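Putative protease I (Bacteroides thetaiotaomicron VPI-5482, PDB 3CNE) binds flavins such as riboflavin, FMN, FAD and lumichrome as a homodimer, may serve to store them, and appears to lack proteolytic activity. Local coordinates at residues E23-E27 with N28-Y32; S148-G152 with N153-A157. One frame throughout, in Å; residues are numbered along the deposited sequence.

How the contacts relate
Both contacts are local and partly buried, with elements flanking or forming the same mixed sheet; their centres lie about 19 Å apart and their nearest atoms about 9 Å, without touching. Contact 1 ends helix 15-27 and leads into strand 31-36, inside the sheet; contact 2 is the hairpin that supplies the outermost strand 148-151 and its neighbour 154-157. Helix 167-174 packs against side chains of both. Their chemistry follows their place: in contact 1 two donors of N28 share the A24 carbonyl, with F25 and I30 buried against strand 4-9 and helix 167-174 and F26, E27 and G29 exposed; contact 2 repeats paired strand bonds, burying F154, T156 and A157 while its turn, G152-N153, is exposed.

Contact 1. Residues E23-E27 with N28-Y32; sequences EAFFE and NGISY
N28 holds the carbonyl of A24 with two of its own N-H groups. The side-chain ND2 lies 2.7 Å and the backbone N of N28 3.0 Å from A24 O. The two donors arrive from opposite faces of the carbonyl plane, and the acceptor sits close to the plane of the N28 amide. A chi1 of -67°, with CG beside the backbone N, folds the amide back to the A24 carbonyl, where ND2 adds a second bond to that of the backbone N.

The backbone bonds identify the helix end as a Schellman motif. I30 N donates to F25 O over 2.9 Å with an N-H...O angle of 163°, and a weak bond runs from G29 N to F26 O at 3.3 Å. G29, at positive phi, is the C-prime residue. The chain then completes the beta-alpha-beta unit of strand 4-9, helix 15-27 and strand 31-36 within the DJ-1/PfpI family fold.

Apolar contacts link the helix to the strand. F25 CB meets Y32 CD2 at 3.5 Å, and the two rings are oblique, their planes at 42°. F25 CD1 approaches I30 CD1 at 4.0 Å. V5 of strand 4-9 touches F25, I30 and Y32, while L174 and I171 of helix 167-174 touch F25 and I30 respectively. F26 CD1 lies 4.0 Å from Y32 OH, and S47 of the second subunit packs on both residues.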
ATOM      1  N   GLU A  23      -3.188  -4.297  -5.847  1.00 24.38           N
ATOM      2  CA  GLU A  23      -2.919  -3.637  -7.110  1.00 25.90           C
ATOM      3  C   GLU A  23      -2.539  -4.647  -8.171  1.00 25.48           C
ATOM      4  O   GLU A  23      -3.068  -4.615  -9.307  1.00 26.07           O
ATOM      5  CB  GLU A  23      -1.809  -2.613  -6.978  1.00 27.06           C
ATOM      6  CG  GLU A  23      -1.541  -1.908  -8.293  1.00 31.05           C
ATOM      7  CD  GLU A  23      -0.278  -1.166  -8.278  1.00 36.33           C
ATOM      8  OE1 GLU A  23       0.746  -1.753  -7.855  1.00 42.37           O
ATOM      9  OE2 GLU A  23      -0.311   0.015  -8.676  1.00 39.29           O
ATOM     10  N   ALA A  24      -1.621  -5.535  -7.823  1.00 24.83           N
ATOM     11  CA  ALA A  24      -1.202  -6.572  -8.790  1.00 25.27           C
ATOM     12  C   ALA A  24      -2.389  -7.426  -9.283  1.00 25.07           C
ATOM     13  O   ALA A  24      -2.530  -7.634 -10.489  1.00 25.10           O
ATOM     14  CB  ALA A  24      -0.071  -7.445  -8.222  1.00 24.88           C
ATOM     15  N   PHE A  25      -3.238  -7.892  -8.362  1.00 24.55           N
ATOM     16  CA  PHE A  25      -4.397  -8.703  -8.741  1.00 25.18           C
ATOM     17  C   PHE A  25      -5.322  -7.904  -9.636  1.00 24.72           C
ATOM     18  O   PHE A  25      -5.723  -8.390 -10.683  1.00 25.07           O
ATOM     19  CB  PHE A  25      -5.209  -9.211  -7.527  1.00 24.70           C
ATOM     20  CG  PHE A  25      -4.457 -10.126  -6.604  1.00 24.36           C
ATOM     21  CD1 PHE A  25      -3.450 -10.964  -7.069  1.00 26.33           C
ATOM     22  CD2 PHE A  25      -4.789 -10.178  -5.259  1.00 23.53           C
ATOM     23  CE1 PHE A  25      -2.746 -11.812  -6.189  1.00 24.88           C
ATOM     24  CE2 PHE A  25      -4.109 -11.039  -4.372  1.00 23.21           C
ATOM     25  CZ  PHE A  25      -3.081 -11.850  -4.840  1.00 24.05           C
ATOM     26  N   PHE A  26      -5.632  -6.672  -9.225  1.00 25.16           N
ATOM     27  CA  PHE A  26      -6.580  -5.829  -9.942  1.00 24.79           C
ATOM     28  C   PHE A  26      -6.105  -5.516 -11.356  1.00 25.71           C
ATOM     29  O   PHE A  26      -6.879  -5.589 -12.317  1.00 25.52           O
ATOM     30  CB  PHE A  26      -6.882  -4.527  -9.174  1.00 24.92           C
ATOM     31  CG  PHE A  26      -8.099  -3.835  -9.682  1.00 24.53           C
ATOM     32  CD1 PHE A  26      -9.358  -4.308  -9.356  1.00 23.71           C
ATOM     33  CD2 PHE A  26      -7.996  -2.757 -10.542  1.00 26.76           C
ATOM     34  CE1 PHE A  26     -10.507  -3.704  -9.872  1.00 26.18           C
ATOM     35  CE2 PHE A  26      -9.153  -2.139 -11.059  1.00 28.88           C
ATOM     36  CZ  PHE A  26     -10.404  -2.623 -10.711  1.00 26.27           C
ATOM     37  N   GLU A  27      -4.826  -5.179 -11.476  1.00 26.07           N
ATOM     38  CA  GLU A  27      -4.251  -4.831 -12.770  1.00 28.14           C
ATOM     39  C   GLU A  27      -4.067  -6.051 -13.654  1.00 26.95           C
ATOM     40  O   GLU A  27      -3.998  -5.911 -14.871  1.00 27.05           O
ATOM     41  CB  GLU A  27      -2.951  -4.015 -12.609  1.00 28.14           C
ATOM     42  CG  GLU A  27      -3.246  -2.605 -12.034  1.00 31.77           C
ATOM     43  CD  GLU A  27      -2.041  -1.675 -11.924  1.00 33.50           C
ATOM     44  OE1 GLU A  27      -0.884  -2.166 -11.993  1.00 38.99           O
ATOM     45  OE2 GLU A  27      -2.267  -0.443 -11.727  1.00 37.93           O
ATOM     46  N   ASN A  28      -4.039  -7.249 -13.063  1.00 26.00           N
ATOM     47  CA  ASN A  28      -3.998  -8.469 -13.888  1.00 25.68           C
ATOM     48  C   ASN A  28      -5.311  -9.226 -14.018  1.00 24.74           C
ATOM     49  O   ASN A  28      -5.340 -10.339 -14.545  1.00 24.62           O
ATOM     50  CB  ASN A  28      -2.885  -9.382 -13.424  1.00 25.75           C
ATOM     51  CG  ASN A  28      -1.533  -8.770 -13.680  1.00 27.77           C
ATOM     52  OD1 ASN A  28      -1.044  -8.794 -14.806  1.00 30.41           O
ATOM     53  ND2 ASN A  28      -0.955  -8.163 -12.655  1.00 27.66           N
ATOM     54  N   GLY A  29      -6.385  -8.612 -13.537  1.00 22.96           N
ATOM     55  CA  GLY A  29      -7.728  -9.197 -13.602  1.00 23.18           C
ATOM     56  C   GLY A  29      -7.941 -10.472 -12.801  1.00 23.40           C
ATOM     57  O   GLY A  29      -8.776 -11.294 -13.156  1.00 23.83           O
ATOM     58  N   ILE A  30      -7.206 -10.643 -11.707  1.00 23.82           N
ATOM     59  CA  ILE A  30      -7.343 -11.833 -10.868  1.00 23.64           C
ATOM     60  C   ILE A  30      -8.383 -11.509  -9.807  1.00 24.12           C
ATOM     61  O   ILE A  30      -8.328 -10.455  -9.156  1.00 24.02           O
ATOM     62  CB  ILE A  30      -5.970 -12.213 -10.203  1.00 24.08           C
ATOM     63  CG1 ILE A  30      -4.957 -12.683 -11.256  1.00 22.80           C
ATOM     64  CG2 ILE A  30      -6.163 -13.274  -9.116  1.00 24.81           C
ATOM     65  CD1 ILE A  30      -3.487 -12.360 -10.856  1.00 22.25           C
ATOM     66  N   SER A  31      -9.342 -12.410  -9.638  1.00 24.44           N
ATOM     67  CA  SER A  31     -10.427 -12.197  -8.709  1.00 24.76           C
ATOM     68  C   SER A  31      -9.983 -12.400  -7.255  1.00 24.07           C
ATOM     69  O   SER A  31      -9.298 -13.371  -6.949  1.00 24.44           O
ATOM     70  CB  SER A  31     -11.554 -13.185  -9.039  1.00 25.68           C
ATOM     71  OG  SER A  31     -12.613 -13.019  -8.124  1.00 28.72           O
ATOM     72  N   TYR A  32     -10.424 -11.521  -6.361  1.00 24.04           N
ATOM     73  CA  TYR A  32     -10.090 -11.642  -4.946  1.00 23.48           C
ATOM     74  C   TYR A  32     -11.176 -11.066  -4.068  1.00 23.77           C
ATOM     75  O   TYR A  32     -11.952 -10.251  -4.518  1.00 24.55           O
ATOM     76  CB  TYR A  32      -8.746 -10.971  -4.648  1.00 22.57           C
ATOM     77  CG  TYR A  32      -8.768  -9.463  -4.861  1.00 23.15           C
ATOM     78  CD1 TYR A  32      -9.182  -8.600  -3.854  1.00 20.97           C
ATOM     79  CD2 TYR A  32      -8.421  -8.923  -6.095  1.00 21.46           C
ATOM     80  CE1 TYR A  32      -9.228  -7.214  -4.064  1.00 23.02           C
ATOM     81  CE2 TYR A  32      -8.443  -7.558  -6.320  1.00 20.92           C
ATOM     82  CZ  TYR A  32      -8.851  -6.713  -5.313  1.00 23.13           C
ATOM     83  OH  TYR A  32      -8.874  -5.366  -5.576  1.00 24.54           O
TER

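Contact 2. Residues S148-G152 with N153-A157; sequences SEIDG and NFFTA
The beta hairpin 148-157 forms one margin of the mixed sheet: strand 148-151 is outermost within the chain, and strand 154-157 bonds through its backbone to strand 106-110. The strand axes run antiparallel, 4.7 Å apart at closest approach, and a type II' turn from D151 to F154 joins them, with G152 at positive phi.

E149 and T156 form a hydrogen-bonded pair: E149 N reaches T156 O at 2.8 Å, and T156 N returns to E149 O at 2.9 Å, bent only 7° from straight. D151 and F154 pair likewise, D151 N lying 3.0 Å from F154 O. The return bond, F154 N to D151 O at 3.1 Å, has its donor 54° out of the carbonyl plane.

I150 and F155 form the non-hydrogen-bonded pair between them, on the face they share with S148 and A157. I150 CG2, anti to the backbone N, rests over one face of the F155 ring, displaced toward the rim, in a CH-pi contact, 3.9 Å from the centroid and 18° off the normal. CD1 of I150 meets CD1 of F155 at 3.6 Å. V170 of helix 167-174 packs on F155.

On the other face a water lies 3.0 Å from E149 O, to which it probably donates, and bonds T156 OG1, which also pairs with A129 N. E149 O thus accepts from T156 N and probably the water, while dispersion holds I150 against F155.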
ATOM      1  N   SER A 148      12.615 -14.160  -0.891  1.00 29.31           N
ATOM      2  CA  SER A 148      11.368 -14.889  -1.014  1.00 28.28           C
ATOM      3  C   SER A 148      11.698 -16.345  -1.310  1.00 28.24           C
ATOM      4  O   SER A 148      12.830 -16.656  -1.674  1.00 27.53           O
ATOM      5  CB  SER A 148      10.457 -14.298  -2.093  1.00 27.91           C
ATOM      6  OG  SER A 148      11.112 -14.138  -3.347  1.00 26.20           O
ATOM      7  N   GLU A 149      10.708 -17.211  -1.118  1.00 27.84           N
ATOM      8  CA  GLU A 149      10.823 -18.647  -1.347  1.00 28.60           C
ATOM      9  C   GLU A 149       9.535 -19.122  -1.982  1.00 28.85           C
ATOM     10  O   GLU A 149       8.432 -18.770  -1.531  1.00 29.19           O
ATOM     11  CB  GLU A 149      11.035 -19.424  -0.037  1.00 28.58           C
ATOM     12  CG  GLU A 149      12.429 -19.276   0.585  1.00 30.60           C
ATOM     13  CD  GLU A 149      13.568 -19.907  -0.246  1.00 32.97           C
ATOM     14  OE1 GLU A 149      13.311 -20.638  -1.219  1.00 35.09           O
ATOM     15  OE2 GLU A 149      14.739 -19.680   0.100  1.00 35.76           O
ATOM     16  N   ILE A 150       9.686 -19.906  -3.044  1.00 28.53           N
ATOM     17  CA  ILE A 150       8.573 -20.606  -3.637  1.00 28.34           C
ATOM     18  C   ILE A 150       8.899 -22.083  -3.521  1.00 28.52           C
ATOM     19  O   ILE A 150       9.892 -22.556  -4.060  1.00 28.53           O
ATOM     20  CB  ILE A 150       8.307 -20.135  -5.105  1.00 27.85           C
ATOM     21  CG1 ILE A 150       7.863 -18.666  -5.097  1.00 28.85           C
ATOM     22  CG2 ILE A 150       7.242 -21.022  -5.780  1.00 28.49           C
ATOM     23  CD1 ILE A 150       7.758 -18.040  -6.469  1.00 27.49           C
ATOM     24  N   ASP A 151       8.081 -22.789  -2.758  1.00 28.80           N
ATOM     25  CA  ASP A 151       8.285 -24.195  -2.514  1.00 28.68           C
ATOM     26  C   ASP A 151       6.933 -24.859  -2.420  1.00 29.50           C
ATOM     27  O   ASP A 151       6.185 -24.680  -1.439  1.00 29.28           O
ATOM     28  CB  ASP A 151       9.130 -24.451  -1.247  1.00 28.29           C
ATOM     29  CG  ASP A 151       9.653 -25.895  -1.182  1.00 29.16           C
ATOM     30  OD1 ASP A 151       9.411 -26.626  -2.154  1.00 28.11           O
ATOM     31  OD2 ASP A 151      10.299 -26.299  -0.190  1.00 25.28           O
ATOM     32  N   GLY A 152       6.620 -25.629  -3.460  1.00 30.17           N
ATOM     33  CA  GLY A 152       5.355 -26.341  -3.542  1.00 30.14           C
ATOM     34  C   GLY A 152       4.265 -25.320  -3.729  1.00 29.91           C
ATOM     35  O   GLY A 152       4.323 -24.526  -4.658  1.00 30.54           O
ATOM     36  N   ASN A 153       3.285 -25.327  -2.831  1.00 29.28           N
ATOM     37  CA  ASN A 153       2.184 -24.366  -2.889  1.00 29.15           C
ATOM     38  C   ASN A 153       2.452 -23.065  -2.129  1.00 28.12           C
ATOM     39  O   ASN A 153       1.587 -22.196  -2.084  1.00 27.92           O
ATOM     40  CB  ASN A 153       0.891 -25.004  -2.396  1.00 29.12           C
ATOM     41  CG  ASN A 153       0.544 -26.257  -3.155  1.00 32.95           C
ATOM     42  OD1 ASN A 153       0.674 -26.320  -4.390  1.00 34.65           O
ATOM     43  ND2 ASN A 153       0.104 -27.277  -2.424  1.00 33.22           N
ATOM     44  N   PHE A 154       3.664 -22.925  -1.574  1.00 26.95           N
ATOM     45  CA  PHE A 154       4.000 -21.789  -0.725  1.00 26.24           C
ATOM     46  C   PHE A 154       4.813 -20.719  -1.437  1.00 25.99           C
ATOM     47  O   PHE A 154       5.881 -20.989  -1.959  1.00 25.10           O
ATOM     48  CB  PHE A 154       4.730 -22.244   0.551  1.00 25.35           C
ATOM     49  CG  PHE A 154       3.882 -23.072   1.451  1.00 25.33           C
ATOM     50  CD1 PHE A 154       3.088 -22.471   2.430  1.00 22.88           C
ATOM     51  CD2 PHE A 154       3.841 -24.454   1.308  1.00 23.96           C
ATOM     52  CE1 PHE A 154       2.259 -23.241   3.248  1.00 23.13           C
ATOM     53  CE2 PHE A 154       3.026 -25.236   2.147  1.00 23.47           C
ATOM     54  CZ  PHE A 154       2.238 -24.629   3.104  1.00 23.39           C
ATOM     55  N   PHE A 155       4.288 -19.499  -1.404  1.00 25.96           N
ATOM     56  CA  PHE A 155       4.920 -18.334  -2.012  1.00 25.69           C
ATOM     57  C   PHE A 155       5.061 -17.326  -0.873  1.00 25.56           C
ATOM     58  O   PHE A 155       4.100 -16.661  -0.514  1.00 24.60           O
ATOM     59  CB  PHE A 155       4.017 -17.763  -3.121  1.00 25.78           C
ATOM     60  CG  PHE A 155       3.829 -18.688  -4.304  1.00 27.31           C
ATOM     61  CD1 PHE A 155       4.303 -18.321  -5.570  1.00 28.23           C
ATOM     62  CD2 PHE A 155       3.181 -19.912  -4.166  1.00 28.04           C
ATOM     63  CE1 PHE A 155       4.155 -19.177  -6.677  1.00 29.18           C
ATOM     64  CE2 PHE A 155       3.027 -20.775  -5.273  1.00 28.20           C
ATOM     65  CZ  PHE A 155       3.519 -20.394  -6.524  1.00 27.35           C
ATOM     66  N   THR A 156       6.249 -17.239  -0.279  1.00 25.04           N
ATOM     67  CA  THR A 156       6.425 -16.381   0.880  1.00 24.77           C
ATOM     68  C   THR A 156       7.576 -15.413   0.660  1.00 25.00           C
ATOM     69  O   THR A 156       8.569 -15.738   0.001  1.00 24.08           O
ATOM     70  CB  THR A 156       6.628 -17.190   2.185  1.00 24.90           C
ATOM     71  OG1 THR A 156       7.827 -17.979   2.100  1.00 24.86           O
ATOM     72  CG2 THR A 156       5.455 -18.115   2.421  1.00 24.03           C
ATOM     73  N   ALA A 157       7.408 -14.206   1.189  1.00 25.04           N
ATOM     74  CA  ALA A 157       8.435 -13.175   1.101  1.00 25.75           C
ATOM     75  C   ALA A 157       8.829 -12.764   2.516  1.00 26.07           C
ATOM     76  O   ALA A 157       8.000 -12.773   3.428  1.00 26.21           O
ATOM     77  CB  ALA A 157       7.918 -11.993   0.315  1.00 25.51           C
TER
HETATM   78  O   HOH W   1       7.514 -20.545   0.652  1.00 26.53           O